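Local coordinates for glycerophosphoryl diester phosphodiesterase (Agrobacterium tumefaciens str. C58, PDB 3KS6), which belongs to the glycerophosphoryl diester phosphodiesterase family, which has the TIM-barrel fold, and carries a bound magnesium ion, at residues Ser7-Gly10 with Gly16-Thr19; Val47-His50 with Ala56-Asp59. One frame throughout, in Å; residues are numbered along the deposited sequence.

Contact 1 (Ser7-Gly10 with Gly16-Thr19). With ACT (acetate ion), chain H.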
ATOM      1  N   SER A   7       2.772  -6.293  -3.848  1.00 16.96           N
ATOM      2  CA  SER A   7       2.379  -7.331  -2.909  1.00 15.02           C
ATOM      3  C   SER A   7       1.737  -6.703  -1.672  1.00 16.49           C
ATOM      4  O   SER A   7       2.412  -6.019  -0.914  1.00 16.15           O
ATOM      5  CB  SER A   7       3.615  -8.113  -2.498  1.00 15.43           C
ATOM      6  OG  SER A   7       3.365  -9.096  -1.519  1.00 18.72           O
ATOM      7  N   HIS A   8       0.436  -6.958  -1.476  1.00 18.05           N
ATOM      8  CA  HIS A   8      -0.371  -6.293  -0.441  1.00 18.03           C
ATOM      9  C   HIS A   8      -0.013  -6.830   0.921  1.00 16.46           C
ATOM     10  O   HIS A   8      -0.240  -7.992   1.215  1.00 16.73           O
ATOM     11  CB  HIS A   8      -1.862  -6.477  -0.747  1.00 21.64           C
ATOM     12  CG  HIS A   8      -2.787  -5.662   0.119  1.00 19.30           C
ATOM     13  ND1 HIS A   8      -3.792  -6.227   0.888  1.00 20.70           N
ATOM     14  CD2 HIS A   8      -2.877  -4.322   0.305  1.00 19.29           C
ATOM     15  CE1 HIS A   8      -4.430  -5.266   1.535  1.00 22.62           C
ATOM     16  NE2 HIS A   8      -3.924  -4.099   1.175  1.00 19.10           N
ATOM     17  N   ARG A   9       0.578  -5.975   1.739  1.00 16.59           N
ATOM     18  CA  ARG A   9       0.988  -6.336   3.087  1.00 15.55           C
ATOM     19  C   ARG A   9       1.997  -7.505   3.098  1.00 19.30           C
ATOM     20  O   ARG A   9       2.081  -8.262   4.057  1.00 16.77           O
ATOM     21  CB  ARG A   9      -0.225  -6.650   3.980  1.00 16.19           C
ATOM     22  CG  ARG A   9      -1.334  -5.616   3.891  1.00 22.06           C
ATOM     23  CD  ARG A   9      -2.446  -5.863   4.892  1.00 19.32           C
ATOM     24  NE  ARG A   9      -3.628  -5.076   4.529  1.00 18.44           N
ATOM     25  CZ  ARG A   9      -4.861  -5.292   4.965  1.00 23.61           C
ATOM     26  NH1 ARG A   9      -5.135  -6.272   5.817  1.00 24.83           N
ATOM     27  NH2 ARG A   9      -5.837  -4.512   4.522  1.00 26.53           N
ATOM     28  N   GLY A  10       2.776  -7.632   2.028  1.00 19.06           N
ATOM     29  CA  GLY A  10       3.708  -8.723   1.894  1.00 21.21           C
ATOM     30  C   GLY A  10       3.096  -9.997   1.337  1.00 19.82           C
ATOM     31  O   GLY A  10       3.790 -10.981   1.247  1.00 20.99           O
ATOM     32  N   GLY A  16       0.214 -14.507   5.611  1.00 19.36           N
ATOM     33  CA  GLY A  16      -0.273 -13.788   6.760  1.00 21.91           C
ATOM     34  C   GLY A  16      -0.114 -12.311   6.534  1.00 21.38           C
ATOM     35  O   GLY A  16       0.594 -11.873   5.622  1.00 18.93           O
ATOM     36  N   ASP A  17      -0.748 -11.540   7.407  1.00 19.93           N
ATOM     37  CA  ASP A  17      -0.818 -10.103   7.257  1.00 19.44           C
ATOM     38  C   ASP A  17       0.425  -9.400   7.811  1.00 20.53           C
ATOM     39  O   ASP A  17       0.674  -9.404   9.017  1.00 20.22           O
ATOM     40  CB  ASP A  17      -2.081  -9.629   7.963  1.00 18.37           C
ATOM     41  CG  ASP A  17      -2.414  -8.156   7.702  1.00 22.72           C
ATOM     42  OD1 ASP A  17      -1.511  -7.293   7.687  1.00 23.34           O
ATOM     43  OD2 ASP A  17      -3.623  -7.883   7.546  1.00 18.11           O
ATOM     44  N   SER A  18       1.211  -8.796   6.925  1.00 18.43           N
ATOM     45  CA  SER A  18       2.367  -7.977   7.330  1.00 20.24           C
ATOM     46  C   SER A  18       3.389  -8.750   8.154  1.00 18.72           C
ATOM     47  O   SER A  18       3.936  -8.249   9.166  1.00 21.11           O
ATOM     48  CB  SER A  18       1.906  -6.704   8.090  1.00 18.56           C
ATOM     49  OG  SER A  18       0.935  -6.006   7.350  1.00 18.13           O
ATOM     50  N   THR A  19       3.697  -9.964   7.706  1.00 20.10           N
ATOM     51  CA  THR A  19       4.590 -10.831   8.465  1.00 19.32           C
ATOM     52  C   THR A  19       5.998 -10.777   7.911  1.00 23.21           C
ATOM     53  O   THR A  19       6.177 -10.554   6.696  1.00 20.56           O
ATOM     54  CB  THR A  19       4.160 -12.328   8.385  1.00 20.26           C
ATOM     55  OG1 THR A  19       4.101 -12.731   7.012  1.00 22.36           O
ATOM     56  CG2 THR A  19       2.783 -12.588   9.113  1.00 18.65           C
TER
HETATM   57  C   ACT H 253      -6.876  -2.245   1.893  1.00 28.99           C
HETATM   58  O   ACT H 253      -7.435  -3.141   1.204  1.00 32.51           O
HETATM   59  OXT ACT H 253      -5.882  -2.561   2.600  1.00 21.85           O
HETATM   60  CH3 ACT H 253      -7.378  -0.833   1.883  1.00 32.36           C
HETATM   61  O   HOH W   1       2.926 -10.648   4.914  1.00 22.02           O

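Contact 2 (Val47-His50 with Ala56-Asp59)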
ATOM      1  N   VAL A  47       5.944   1.085  13.443  0.50 19.46           N
ATOM      2  CA  VAL A  47       5.684  -0.324  13.204  0.50 18.89           C
ATOM      3  C   VAL A  47       4.830  -0.514  11.970  0.50 18.81           C
ATOM      4  O   VAL A  47       4.012   0.335  11.625  0.50 16.99           O
ATOM      5  CB  VAL A  47       5.031  -1.037  14.399  0.50 17.35           C
ATOM      6  CG1 VAL A  47       5.976  -1.023  15.611  0.50 11.71           C
ATOM      7  CG2 VAL A  47       3.667  -0.417  14.735  0.50 18.38           C
ATOM      8  N   VAL A  48       5.052  -1.654  11.332  1.00 19.70           N
ATOM      9  CA  VAL A  48       4.410  -2.044  10.082  1.00 17.90           C
ATOM     10  C   VAL A  48       3.184  -2.920  10.449  1.00 19.06           C
ATOM     11  O   VAL A  48       3.312  -4.029  10.943  1.00 18.80           O
ATOM     12  CB  VAL A  48       5.376  -2.850   9.187  1.00 21.15           C
ATOM     13  CG1 VAL A  48       4.730  -3.210   7.865  1.00 20.15           C
ATOM     14  CG2 VAL A  48       6.693  -2.068   8.962  1.00 19.78           C
ATOM     15  N   HIS A  49       1.996  -2.375  10.249  1.00 18.00           N
ATOM     16  CA  HIS A  49       0.735  -3.026  10.638  1.00 17.05           C
ATOM     17  C   HIS A  49      -0.386  -2.346   9.904  1.00 17.60           C
ATOM     18  O   HIS A  49      -0.345  -1.126   9.707  1.00 16.96           O
ATOM     19  CB  HIS A  49       0.526  -2.890  12.147  1.00 17.07           C
ATOM     20  CG  HIS A  49      -0.352  -3.951  12.736  1.00 18.82           C
ATOM     21  ND1 HIS A  49       0.142  -5.179  13.108  1.00 21.58           N
ATOM     22  CD2 HIS A  49      -1.677  -3.975  13.037  1.00 21.93           C
ATOM     23  CE1 HIS A  49      -0.831  -5.923  13.606  1.00 22.88           C
ATOM     24  NE2 HIS A  49      -1.948  -5.221  13.579  1.00 18.15           N
ATOM     25  N   HIS A  50      -1.420  -3.098   9.524  1.00 17.93           N
ATOM     26  CA  HIS A  50      -2.529  -2.481   8.809  1.00 17.33           C
ATOM     27  C   HIS A  50      -3.443  -1.647   9.718  1.00 19.47           C
ATOM     28  O   HIS A  50      -3.492  -0.426   9.572  1.00 17.88           O
ATOM     29  CB  HIS A  50      -3.350  -3.545   8.066  1.00 20.59           C
ATOM     30  CG  HIS A  50      -4.563  -2.974   7.423  1.00 16.11           C
ATOM     31  ND1 HIS A  50      -5.844  -3.344   7.785  1.00 23.46           N
ATOM     32  CD2 HIS A  50      -4.690  -1.996   6.501  1.00 19.11           C
ATOM     33  CE1 HIS A  50      -6.703  -2.615   7.095  1.00 20.71           C
ATOM     34  NE2 HIS A  50      -6.028  -1.798   6.303  1.00 23.30           N
ATOM     35  N   ALA A  56      -7.179  -7.425  15.352  1.00 22.70           N
ATOM     36  CA  ALA A  56      -7.621  -8.266  14.221  1.00 23.59           C
ATOM     37  C   ALA A  56      -6.630  -9.301  13.765  1.00 22.03           C
ATOM     38  O   ALA A  56      -7.027 -10.416  13.392  1.00 20.91           O
ATOM     39  CB  ALA A  56      -8.016  -7.376  13.038  1.00 21.34           C
ATOM     40  N   THR A  57      -5.346  -8.947  13.776  1.00 19.91           N
ATOM     41  CA  THR A  57      -4.321  -9.861  13.281  1.00 16.41           C
ATOM     42  C   THR A  57      -3.307 -10.390  14.286  1.00 20.11           C
ATOM     43  O   THR A  57      -2.362 -11.100  13.881  1.00 18.22           O
ATOM     44  CB  THR A  57      -3.550  -9.212  12.087  1.00 20.68           C
ATOM     45  OG1 THR A  57      -2.791  -8.096  12.580  1.00 21.39           O
ATOM     46  CG2 THR A  57      -4.514  -8.755  10.982  1.00 20.96           C
ATOM     47  N   THR A  58      -3.490 -10.133  15.578  1.00 21.54           N
ATOM     48  CA  THR A  58      -2.597 -10.702  16.572  1.00 20.93           C
ATOM     49  C   THR A  58      -3.393 -11.268  17.758  1.00 26.50           C
ATOM     50  O   THR A  58      -4.612 -11.283  17.762  1.00 26.76           O
ATOM     51  CB  THR A  58      -1.581  -9.667  17.144  1.00 22.36           C
ATOM     52  OG1 THR A  58      -2.257  -8.865  18.099  1.00 18.70           O
ATOM     53  CG2 THR A  58      -0.909  -8.808  16.024  1.00 19.13           C
ATOM     54  N   ASP A  59      -2.654 -11.735  18.753  1.00 26.03           N
ATOM     55  CA  ASP A  59      -3.210 -12.183  20.002  1.00 27.33           C
ATOM     56  C   ASP A  59      -3.414 -11.110  21.081  1.00 29.55           C
ATOM     57  O   ASP A  59      -3.915 -11.434  22.158  1.00 31.66           O
ATOM     58  CB  ASP A  59      -2.337 -13.313  20.545  1.00 27.84           C
ATOM     59  CG  ASP A  59      -0.904 -12.896  20.820  1.00 28.49           C
ATOM     60  OD1 ASP A  59      -0.466 -11.833  20.350  1.00 22.53           O
ATOM     61  OD2 ASP A  59      -0.190 -13.676  21.481  1.00 36.04           O
TER
HETATM   62  O   HOH W   2      -4.706  -6.028  13.696  1.00 23.30           O

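Contact 1 (Ser7-Gly10 with Gly16-Thr19)
Arg9 and Asp17 form a salt bridge at the mouth of the TIM barrel, where strand 4-8 ends in a type II turn spanning Ser7 to Gly10. With CG anti to its carbonyl carbon (chi1 -47°), Arg9 lays CG over the His8 ring, 3.8 Å above the plane of that ring and over its centre; the extended chain beyond carries the guanidinium out to Asp17. At the far end Arg9 NH1 donates to Asp17 OD2 over 2.8 Å. The acceptor lies close to the guanidinium plane, whereas the nitrogen meets the carboxylate on its syn side but well out of plane, the two flat groups being turned 34° from each other. Aspartate suits this place because Asp17 OD1 takes a hydrogen bond from Ser18 OG (2.8 Å), which restrains rotation of the carboxylate. The second terminal nitrogen, Arg9 NH2, donates to acetate OXT at 2.7 Å, and His8 NE2 donates to the same oxygen, so both side chains present N-H groups to one anion. The other ring nitrogen, His8 ND1, is hydrogen-bonded to Asp232 OD1. Glycine fits position 10, whose positive phi would press a side chain against the preceding carbonyl. Between the backbones, Ser18 N gives a weak hydrogen bond to Arg9 O. A water completes the joint, donating to Arg9 O and Gly16 O, each at 2.7 Å, and accepting from Thr19 N.

Contact 2 (Val47-His50 with Ala56-Asp59)
The His49 imidazole meets Thr57 and Thr58 with its outer atoms, CE1 and NE2. Its CG stands anti to the backbone N (chi1 -155°), which carries the ring away from strand 46-48 and across to the loop, while chi2 of 84° sets the ring plane steeply against the CA-CB-CG plane. Thr57 runs alongside in the opposite sense, and its OG1 comes 3.1 Å from His49 CE1, oblique to the ring. Thr58 approaches differently: its methyl CG2 lies near the ring plane, 3.8 Å from His49 CE1. In both threonines CG2 is anti to the carbonyl carbon, yet they present different branches to the histidine, the hydroxyl from Thr57 and the methyl from Thr58. A threonine suits position 58 because it can divide its roles, with OG1 bonded to Leu54 O and Met60 N inside the loop while CG2 packs against the ring edge. Water 2 joins the segments, lying 2.9 Å from His49 NE2 in a hydrogen bond and accepting one from Thr57 N over 3.0 Å. The buried imidazole thus has a polar partner at NE2, while Ile64 packs on the side chain. Backbone bonding of His49 with Asp37, a magnesium ligand, ties this loop to strand 33-40. The segments lie in the long excursion between that strand and helix 88-95, consistent with the insertion in the second beta-alpha loop that marks this family's TIM barrel.

How the contacts relate
Contact 1 closes before contact 2 opens along the chain, yet their centres lie only 10 Å apart, and both reach the same sheet, with strand 33-40 beside them. They meet directly: Arg9 NH2 packs 3.3 Å from His50 NE2, and the methyl Thr57 CG2 lies 3.7 Å from Asp17 OD2, so the salt-bridged carboxylate is flanked by contact 2. The magnesium ion, held by Glu35, Asp37 and Glu105, is about 5 Å from the side chain of Arg9 but about 10 Å from that of His49. Contact 1 therefore borders the metal site itself, whereas the His49-Thr57 packing of contact 2 lies further from the metal, although His50 beside it touches Asp37.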